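Local coordinates for protein probable porin (Pseudomonas aeruginosa, PDB 4FSP) that probably forms a channel in the outer membrane, as a beta-barrel porin of the OprD family, for small solutes to cross, at residues Leu179-Phe182 with Arg187-Gly190; Gly307-Phe312 with Ala384-Ala389; Ala315-Trp320 with Ser356-Arg361. One frame throughout, in Å; residues are numbered along the deposited sequence.

Contact 1 of 3, residues Leu179-Phe182 with Arg187-Gly190; sequences LALF and RFAG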
loop_
_atom_site.group_PDB
_atom_site.type_symbol
_atom_site.label_atom_id
_atom_site.label_comp_id
_atom_site.label_asym_id
_atom_site.label_seq_id
_atom_site.Cartn_x
_atom_site.Cartn_y
_atom_site.Cartn_z
ATOM N N LEU A 179 9.603 0.015 14.667
ATOM C CA LEU A 179 9.607 -0.007 13.213
ATOM C C LEU A 179 10.937 -0.608 12.760
ATOM O O LEU A 179 11.982 -0.364 13.375
ATOM C CB LEU A 179 9.455 1.421 12.707
ATOM C CG LEU A 179 8.430 2.172 13.560
ATOM C CD1 LEU A 179 8.829 3.627 13.784
ATOM C CD2 LEU A 179 7.064 2.082 12.924
ATOM N N ALA A 180 10.901 -1.409 11.704
ATOM C CA ALA A 180 12.088 -2.143 11.293
ATOM C C ALA A 180 12.256 -2.176 9.779
ATOM O O ALA A 180 11.269 -2.220 9.027
ATOM C CB ALA A 180 12.056 -3.568 11.852
ATOM N N LEU A 181 13.511 -2.156 9.337
ATOM C CA LEU A 181 13.825 -2.285 7.923
ATOM C C LEU A 181 13.504 -3.705 7.473
ATOM O O LEU A 181 13.980 -4.671 8.063
ATOM C CB LEU A 181 15.307 -1.996 7.703
ATOM C CG LEU A 181 15.821 -2.344 6.308
ATOM C CD1 LEU A 181 15.164 -1.421 5.277
ATOM C CD2 LEU A 181 17.336 -2.227 6.275
ATOM N N PHE A 182 12.679 -3.849 6.446
ATOM C CA PHE A 182 12.372 -5.182 5.942
ATOM C C PHE A 182 13.542 -5.773 5.146
ATOM O O PHE A 182 13.789 -5.352 4.022
ATOM C CB PHE A 182 11.124 -5.136 5.067
ATOM C CG PHE A 182 10.715 -6.475 4.532
ATOM C CD1 PHE A 182 10.816 -7.611 5.323
ATOM C CD2 PHE A 182 10.218 -6.599 3.247
ATOM C CE1 PHE A 182 10.432 -8.845 4.836
ATOM C CE2 PHE A 182 9.833 -7.832 2.757
ATOM C CZ PHE A 182 9.936 -8.954 3.554
ATOM N N ARG A 187 19.047 -8.549 1.704
ATOM C CA ARG A 187 19.467 -7.389 0.903
ATOM C C ARG A 187 20.352 -6.409 1.661
ATOM O O ARG A 187 21.203 -5.731 1.073
ATOM C CB ARG A 187 18.247 -6.635 0.373
ATOM C CG ARG A 187 17.556 -7.330 -0.780
ATOM C CD ARG A 187 16.151 -6.795 -0.956
ATOM N NE ARG A 187 15.474 -7.503 -2.040
ATOM C CZ ARG A 187 14.204 -7.320 -2.368
ATOM N NH1 ARG A 187 13.462 -6.443 -1.691
ATOM N NH2 ARG A 187 13.682 -8.016 -3.369
ATOM N N PHE A 188 20.140 -6.343 2.965
ATOM C CA PHE A 188 20.880 -5.438 3.818
ATOM C C PHE A 188 21.623 -6.246 4.881
ATOM O O PHE A 188 21.535 -7.474 4.883
ATOM C CB PHE A 188 19.890 -4.453 4.425
ATOM C CG PHE A 188 18.978 -3.847 3.403
ATOM C CD1 PHE A 188 19.499 -3.033 2.394
ATOM C CD2 PHE A 188 17.616 -4.110 3.417
ATOM C CE1 PHE A 188 18.671 -2.478 1.432
ATOM C CE2 PHE A 188 16.777 -3.559 2.455
ATOM C CZ PHE A 188 17.304 -2.740 1.454
ATOM N N ALA A 189 22.357 -5.575 5.766
ATOM C CA ALA A 189 23.146 -6.278 6.780
ATOM C C ALA A 189 22.281 -7.028 7.802
ATOM O O ALA A 189 22.604 -8.148 8.202
ATOM C CB ALA A 189 24.087 -5.320 7.480
ATOM N N GLY A 190 21.191 -6.401 8.225
ATOM C CA GLY A 190 20.243 -7.018 9.138
ATOM C C GLY A 190 18.951 -6.226 9.116
ATOM O O GLY A 190 18.875 -5.223 8.405
HETATM O O HOH W 1 13.929 -4.774 0.662
#
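Leu181 and Phe188 make the apolar part of this contact, their side chains crossing at about a right angle. The CD2 methyl of Leu181 comes closest, 3.4 Å from Phe188 CD2, and its CD1 lies 3.9 Å from CE2 of the same ring, so both branches rest on the CD2-CE2 side. With CG anti to the backbone N (chi1 169°), the isobutyl group of Leu181 is carried out toward the ring. Within 187-190 itself, Arg187 CB sits over the centre of one face of the Phe188 ring, 3.9 Å above its plane. Pro294 touches both Leu181 and Phe188.

The polar part uses the carbonyl of Phe182. Its O lies at the edge of the Phe188 ring, close to the ring plane and 3.8 Å from CE2. The same oxygen weakly accepts from a water that in turn takes a bond of 2.9 Å from Arg187 NH1, in the plane of the guanidinium. Asp311 and Glu314 form salt bridges with NH2 and NE of that arginine, which probably keep the group fixed. Together these links close the irregular loop between the short strand 179-180 and barrel strand 193-205 of the porin.

Contact 2 of 3, residues Gly307-Phe312 with Ala384-Ala389; sequences GQYNDF and ATYRSA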
loop_
_atom_site.group_PDB
_atom_site.type_symbol
_atom_site.label_atom_id
_atom_site.label_comp_id
_atom_site.label_asym_id
_atom_site.label_seq_id
_atom_site.Cartn_x
_atom_site.Cartn_y
_atom_site.Cartn_z
ATOM N N GLY A 307 4.455 -7.752 -7.191
ATOM C CA GLY A 307 3.399 -8.726 -7.421
ATOM C C GLY A 307 2.779 -9.235 -6.130
ATOM O O GLY A 307 2.909 -8.611 -5.059
ATOM N N GLN A 308 2.097 -10.370 -6.235
ATOM C CA GLN A 308 1.479 -11.011 -5.079
ATOM C C GLN A 308 2.566 -11.530 -4.146
ATOM O O GLN A 308 2.374 -11.580 -2.935
ATOM C CB GLN A 308 0.539 -12.148 -5.522
ATOM C CG GLN A 308 -0.171 -12.901 -4.379
ATOM C CD GLN A 308 -1.068 -14.039 -4.874
ATOM O OE1 GLN A 308 -1.682 -13.947 -5.948
ATOM N NE2 GLN A 308 -1.148 -15.122 -4.089
ATOM N N TYR A 309 3.722 -11.893 -4.703
ATOM C CA TYR A 309 4.800 -12.436 -3.878
ATOM C C TYR A 309 6.092 -11.610 -3.934
ATOM O O TYR A 309 6.648 -11.247 -2.898
ATOM C CB TYR A 309 5.106 -13.884 -4.267
ATOM C CG TYR A 309 6.186 -14.500 -3.414
ATOM C CD1 TYR A 309 5.962 -14.775 -2.070
ATOM C CD2 TYR A 309 7.432 -14.803 -3.944
ATOM C CE1 TYR A 309 6.951 -15.337 -1.277
ATOM C CE2 TYR A 309 8.427 -15.365 -3.160
ATOM C CZ TYR A 309 8.182 -15.631 -1.827
ATOM O OH TYR A 309 9.172 -16.195 -1.050
ATOM N N ASN A 310 6.584 -11.335 -5.137
ATOM C CA ASN A 310 7.917 -10.743 -5.271
ATOM C C ASN A 310 7.838 -9.261 -5.580
ATOM O O ASN A 310 6.840 -8.785 -6.141
ATOM C CB ASN A 310 8.736 -11.456 -6.354
ATOM C CG ASN A 310 10.203 -11.028 -6.364
ATOM O OD1 ASN A 310 10.874 -11.032 -5.322
ATOM N ND2 ASN A 310 10.706 -10.659 -7.547
ATOM N N ASP A 311 8.893 -8.536 -5.227
ATOM C CA ASP A 311 8.916 -7.085 -5.418
ATOM C C ASP A 311 9.980 -6.662 -6.431
ATOM O O ASP A 311 10.165 -5.477 -6.695
ATOM C CB ASP A 311 9.139 -6.381 -4.078
ATOM C CG ASP A 311 10.422 -6.824 -3.389
ATOM O OD1 ASP A 311 11.180 -7.627 -3.977
ATOM O OD2 ASP A 311 10.686 -6.360 -2.253
ATOM N N PHE A 312 10.675 -7.649 -6.992
ATOM C CA PHE A 312 11.671 -7.404 -8.022
ATOM C C PHE A 312 12.556 -6.233 -7.656
ATOM O O PHE A 312 12.695 -5.287 -8.435
ATOM C CB PHE A 312 10.961 -7.183 -9.363
ATOM C CG PHE A 312 10.193 -8.394 -9.810
ATOM C CD1 PHE A 312 8.905 -8.629 -9.336
ATOM C CD2 PHE A 312 10.779 -9.331 -10.657
ATOM C CE1 PHE A 312 8.201 -9.763 -9.715
ATOM C CE2 PHE A 312 10.077 -10.473 -11.042
ATOM C CZ PHE A 312 8.796 -10.698 -10.559
ATOM N N ALA A 384 -0.637 -17.197 -7.607
ATOM C CA ALA A 384 0.671 -16.764 -8.083
ATOM C C ALA A 384 1.652 -17.897 -8.281
ATOM O O ALA A 384 1.662 -18.875 -7.529
ATOM C CB ALA A 384 1.267 -15.728 -7.154
ATOM N N THR A 385 2.490 -17.730 -9.298
ATOM C CA THR A 385 3.602 -18.619 -9.559
ATOM C C THR A 385 4.870 -17.784 -9.588
ATOM O O THR A 385 4.970 -16.827 -10.370
ATOM C CB THR A 385 3.456 -19.294 -10.934
ATOM O OG1 THR A 385 2.274 -20.105 -10.945
ATOM C CG2 THR A 385 4.666 -20.154 -11.208
ATOM N N TYR A 386 5.832 -18.144 -8.742
ATOM C CA TYR A 386 7.097 -17.413 -8.646
ATOM C C TYR A 386 8.292 -18.340 -8.799
ATOM O O TYR A 386 8.437 -19.316 -8.063
ATOM C CB TYR A 386 7.197 -16.673 -7.311
ATOM C CG TYR A 386 8.564 -16.077 -7.025
ATOM C CD1 TYR A 386 9.020 -14.974 -7.722
ATOM C CD2 TYR A 386 9.390 -16.616 -6.046
ATOM C CE1 TYR A 386 10.257 -14.424 -7.461
ATOM C CE2 TYR A 386 10.637 -16.064 -5.771
ATOM C CZ TYR A 386 11.059 -14.964 -6.484
ATOM O OH TYR A 386 12.293 -14.396 -6.241
ATOM N N ARG A 387 9.151 -18.005 -9.750
ATOM C CA ARG A 387 10.350 -18.769 -10.021
ATOM C C ARG A 387 11.547 -17.833 -9.936
ATOM O O ARG A 387 11.525 -16.736 -10.502
ATOM C CB ARG A 387 10.276 -19.385 -11.424
ATOM C CG ARG A 387 9.090 -20.303 -11.637
ATOM C CD ARG A 387 9.174 -21.526 -10.740
ATOM N NE ARG A 387 8.007 -22.391 -10.885
ATOM C CZ ARG A 387 6.991 -22.433 -10.027
ATOM N NH1 ARG A 387 6.994 -21.656 -8.947
ATOM N NH2 ARG A 387 5.970 -23.255 -10.251
ATOM N N SER A 388 12.591 -18.264 -9.235
ATOM C CA SER A 388 13.805 -17.463 -9.128
ATOM C C SER A 388 15.079 -18.302 -9.207
ATOM O O SER A 388 15.097 -19.460 -8.775
ATOM C CB SER A 388 13.792 -16.642 -7.828
ATOM O OG SER A 388 14.979 -15.872 -7.716
ATOM N N ALA A 389 16.140 -17.716 -9.762
ATOM C CA ALA A 389 17.442 -18.382 -9.789
ATOM C C ALA A 389 18.164 -18.273 -8.447
ATOM O O ALA A 389 19.026 -19.086 -8.143
ATOM C CB ALA A 389 18.308 -17.808 -10.890
#
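Tyr309 and Tyr386 form the tight part of this contact. The CD2-CE2 side of Tyr309 leans on the ring of Tyr386, with Tyr309 CD2 3.3 Å above one face of it and offset toward the rim. The closest pair is Tyr309 CE2 and Tyr386 CD2, 3.3 Å apart. The rings meet obliquely, centroids 4.9 Å apart and planes at 55°. Ile394, at the start of the neighbouring strand 394-406, touches both tyrosine side chains.

Farther along the Tyr386 ring, Asn310 packs its aliphatic CB against Tyr386 CE1 at 3.5 Å, with the amide plane turned 36° from the ring plane. The amide itself reaches back to its own loop, where ND2 lies 3.1 Å above the centre of the Phe312 ring. A trans first torsion (chi1 170°) swings the Tyr386 ring off strand 378-388 toward the loop, and the hydroxyl of this buried residue is hydrogen-bonded to Glu358 and Ser391.

Packing is looser at the Gln308 end. There the extended side chain passes Ala384, whose CB is 3.7 Å from Gln308 OE1, while NE2 is hydrogen-bonded to Glu396. The Ala384 methyl lies near CD and NE2 of the same amide as well, without a tight approach to any of its atoms. Tyr309 is itself partly exposed, in contrast to buried Tyr386.

Glu360 accepts from the backbone N of both Tyr309 and Asn310, adding a polar attachment to the aromatic one. A long loop held in this way against the inner side of a strand is consistent with the inward-folded loops that narrow the lumen of OprD-family porins.

Contact 3 of 3, residues Ala315-Trp320 with Ser356-Arg361; sequences AGESSW and SREWER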
loop_
_atom_site.group_PDB
_atom_site.type_symbol
_atom_site.label_atom_id
_atom_site.label_comp_id
_atom_site.label_asym_id
_atom_site.label_seq_id
_atom_site.Cartn_x
_atom_site.Cartn_y
_atom_site.Cartn_z
ATOM N N ALA A 315 19.294 -5.702 -5.533
ATOM C CA ALA A 315 20.308 -4.803 -6.062
ATOM C C ALA A 315 20.533 -5.107 -7.546
ATOM O O ALA A 315 20.608 -6.277 -7.941
ATOM C CB ALA A 315 21.615 -4.970 -5.280
ATOM N N GLY A 316 20.597 -4.068 -8.377
ATOM C CA GLY A 316 20.960 -4.258 -9.772
ATOM C C GLY A 316 19.861 -4.744 -10.698
ATOM O O GLY A 316 20.022 -4.721 -11.927
ATOM N N GLU A 317 18.729 -5.154 -10.131
ATOM C CA GLU A 317 17.692 -5.809 -10.930
ATOM C C GLU A 317 16.792 -4.883 -11.777
ATOM O O GLU A 317 16.210 -3.901 -11.285
ATOM C CB GLU A 317 16.826 -6.703 -10.043
ATOM C CG GLU A 317 15.763 -7.481 -10.807
ATOM C CD GLU A 317 14.976 -8.423 -9.902
ATOM O OE1 GLU A 317 15.015 -8.242 -8.659
ATOM O OE2 GLU A 317 14.328 -9.349 -10.439
ATOM N N SER A 318 16.690 -5.234 -13.056
ATOM C CA SER A 318 15.745 -4.641 -13.998
ATOM C C SER A 318 14.578 -5.598 -14.190
ATOM O O SER A 318 14.780 -6.814 -14.222
ATOM C CB SER A 318 16.413 -4.473 -15.368
ATOM O OG SER A 318 17.370 -3.434 -15.340
ATOM N N SER A 319 13.368 -5.065 -14.361
ATOM C CA SER A 319 12.207 -5.925 -14.596
ATOM C C SER A 319 11.151 -5.273 -15.486
ATOM O O SER A 319 11.014 -4.040 -15.508
ATOM C CB SER A 319 11.571 -6.329 -13.259
ATOM O OG SER A 319 11.130 -5.173 -12.557
ATOM N N TRP A 320 10.400 -6.113 -16.200
ATOM C CA TRP A 320 9.320 -5.673 -17.090
ATOM C C TRP A 320 8.037 -6.332 -16.660
ATOM O O TRP A 320 8.054 -7.475 -16.200
ATOM C CB TRP A 320 9.588 -6.117 -18.533
ATOM C CG TRP A 320 10.631 -5.333 -19.225
ATOM C CD1 TRP A 320 11.950 -5.661 -19.370
ATOM C CD2 TRP A 320 10.453 -4.069 -19.883
ATOM N NE1 TRP A 320 12.604 -4.675 -20.080
ATOM C CE2 TRP A 320 11.708 -3.690 -20.407
ATOM C CE3 TRP A 320 9.353 -3.225 -20.081
ATOM C CZ2 TRP A 320 11.892 -2.501 -21.114
ATOM C CZ3 TRP A 320 9.537 -2.045 -20.784
ATOM C CH2 TRP A 320 10.795 -1.694 -21.289
ATOM N N SER A 356 20.561 -14.502 -11.277
ATOM C CA SER A 356 20.210 -13.109 -11.479
ATOM C C SER A 356 18.822 -12.937 -12.094
ATOM O O SER A 356 18.330 -11.816 -12.236
ATOM C CB SER A 356 21.269 -12.450 -12.366
ATOM O OG SER A 356 21.470 -13.210 -13.539
ATOM N N ARG A 357 18.194 -14.045 -12.464
ATOM C CA ARG A 357 16.914 -13.967 -13.155
ATOM C C ARG A 357 15.780 -14.585 -12.349
ATOM O O ARG A 357 15.992 -15.510 -11.551
ATOM C CB ARG A 357 17.022 -14.610 -14.536
ATOM C CG ARG A 357 18.110 -13.977 -15.399
ATOM C CD ARG A 357 18.389 -14.786 -16.651
ATOM N NE ARG A 357 19.483 -14.196 -17.420
ATOM C CZ ARG A 357 19.341 -13.155 -18.237
ATOM N NH1 ARG A 357 18.151 -12.588 -18.394
ATOM N NH2 ARG A 357 20.386 -12.679 -18.897
ATOM N N GLU A 358 14.576 -14.052 -12.552
ATOM C CA GLU A 358 13.391 -14.491 -11.818
ATOM C C GLU A 358 12.139 -13.972 -12.520
ATOM O O GLU A 358 12.194 -12.971 -13.246
ATOM C CB GLU A 358 13.431 -14.009 -10.359
ATOM C CG GLU A 358 13.451 -12.485 -10.210
ATOM C CD GLU A 358 13.467 -12.026 -8.761
ATOM O OE1 GLU A 358 13.517 -12.880 -7.846
ATOM O OE2 GLU A 358 13.423 -10.799 -8.522
ATOM N N TRP A 359 11.016 -14.657 -12.322
ATOM C CA TRP A 359 9.757 -14.196 -12.892
ATOM C C TRP A 359 8.559 -14.572 -12.018
ATOM O O TRP A 359 8.670 -15.399 -11.112
ATOM C CB TRP A 359 9.588 -14.692 -14.343
ATOM C CG TRP A 359 9.510 -16.194 -14.500
ATOM C CD1 TRP A 359 10.546 -17.052 -14.745
ATOM C CD2 TRP A 359 8.322 -17.006 -14.444
ATOM N NE1 TRP A 359 10.079 -18.343 -14.836
ATOM C CE2 TRP A 359 8.730 -18.341 -14.662
ATOM C CE3 TRP A 359 6.971 -16.728 -14.247
ATOM C CZ2 TRP A 359 7.813 -19.396 -14.676
ATOM C CZ3 TRP A 359 6.069 -17.784 -14.252
ATOM C CH2 TRP A 359 6.495 -19.098 -14.466
ATOM N N GLU A 360 7.417 -13.947 -12.292
ATOM C CA GLU A 360 6.195 -14.199 -11.541
ATOM C C GLU A 360 4.968 -13.970 -12.425
ATOM O O GLU A 360 4.914 -12.996 -13.187
ATOM C CB GLU A 360 6.125 -13.291 -10.290
ATOM C CG GLU A 360 4.869 -13.528 -9.419
ATOM C CD GLU A 360 4.902 -12.822 -8.051
ATOM O OE1 GLU A 360 6.004 -12.529 -7.524
ATOM O OE2 GLU A 360 3.808 -12.584 -7.480
ATOM N N ARG A 361 3.989 -14.865 -12.329
ATOM C CA ARG A 361 2.693 -14.657 -12.973
ATOM C C ARG A 361 1.607 -14.655 -11.911
ATOM O O ARG A 361 1.478 -15.612 -11.138
ATOM C CB ARG A 361 2.395 -15.738 -14.045
ATOM C CG ARG A 361 0.886 -16.010 -14.258
ATOM C CD ARG A 361 0.583 -16.713 -15.565
ATOM N NE ARG A 361 0.659 -15.791 -16.696
ATOM C CZ ARG A 361 -0.361 -15.473 -17.489
ATOM N NH1 ARG A 361 -1.559 -16.012 -17.297
ATOM N NH2 ARG A 361 -0.173 -14.614 -18.484
#
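Glu317 and Glu358 meet through the ends of their side chains, which make the close contact between these segments. Glu317 starts just before strand 318-327, its CB pointing toward 356-361. Beyond CB the chain is fully extended, its first torsion close to 180° (chi1 -177°) and CD continuing the line, so that the acid group is carried across to Glu358. At CD the nearest atom of the other segment is Glu358 OE2, 3.2 Å away. The two oxygens then divide the contact: OE1 lies 3.0 Å from Glu358 OE2 and has a weak hydrogen bond from the backbone N of Glu314, whereas OE2 comes to 2.6 Å from the same Glu358 OE2 and to 3.3 Å from Glu358 CG. The carboxylate planes are inclined at 39°, and the side chains cross at about a right angle.

Glu358 has further polar partners. Its OE1 is hydrogen-bonded to the hydroxyl of Tyr386, and OE2 has a weak hydrogen bond from Asn310 ND2. Phe312 touches both glutamates, and both are buried.

Two acid groups brought this close in a buried setting would repel each other if both were ionised. The separation of their OE2 atoms therefore makes it likely that one of the two acid groups is protonated, its pKa probably raised.

Overall arrangement
Contact 1 comes first along the chain and closes before the others begin; contact 3 is nested inside the loop that contact 2 closes. Contacts 2 and 3 are close neighbours, with centres about 9 Å apart: contact 2 lies on strand 378-388 and contact 3 on its antiparallel neighbour in the barrel, 358-368. The centre of contact 1 is about 20 Å from the centres of both, but the salt bridge between Arg187 and Asp311 ties it to contact 2. Carboxylates of contact 3 meet residues of contact 2. The loop at 307-312 is thus joined both to the barrel wall and to the loop at 187-190, which is consistent with a fixed channel interior.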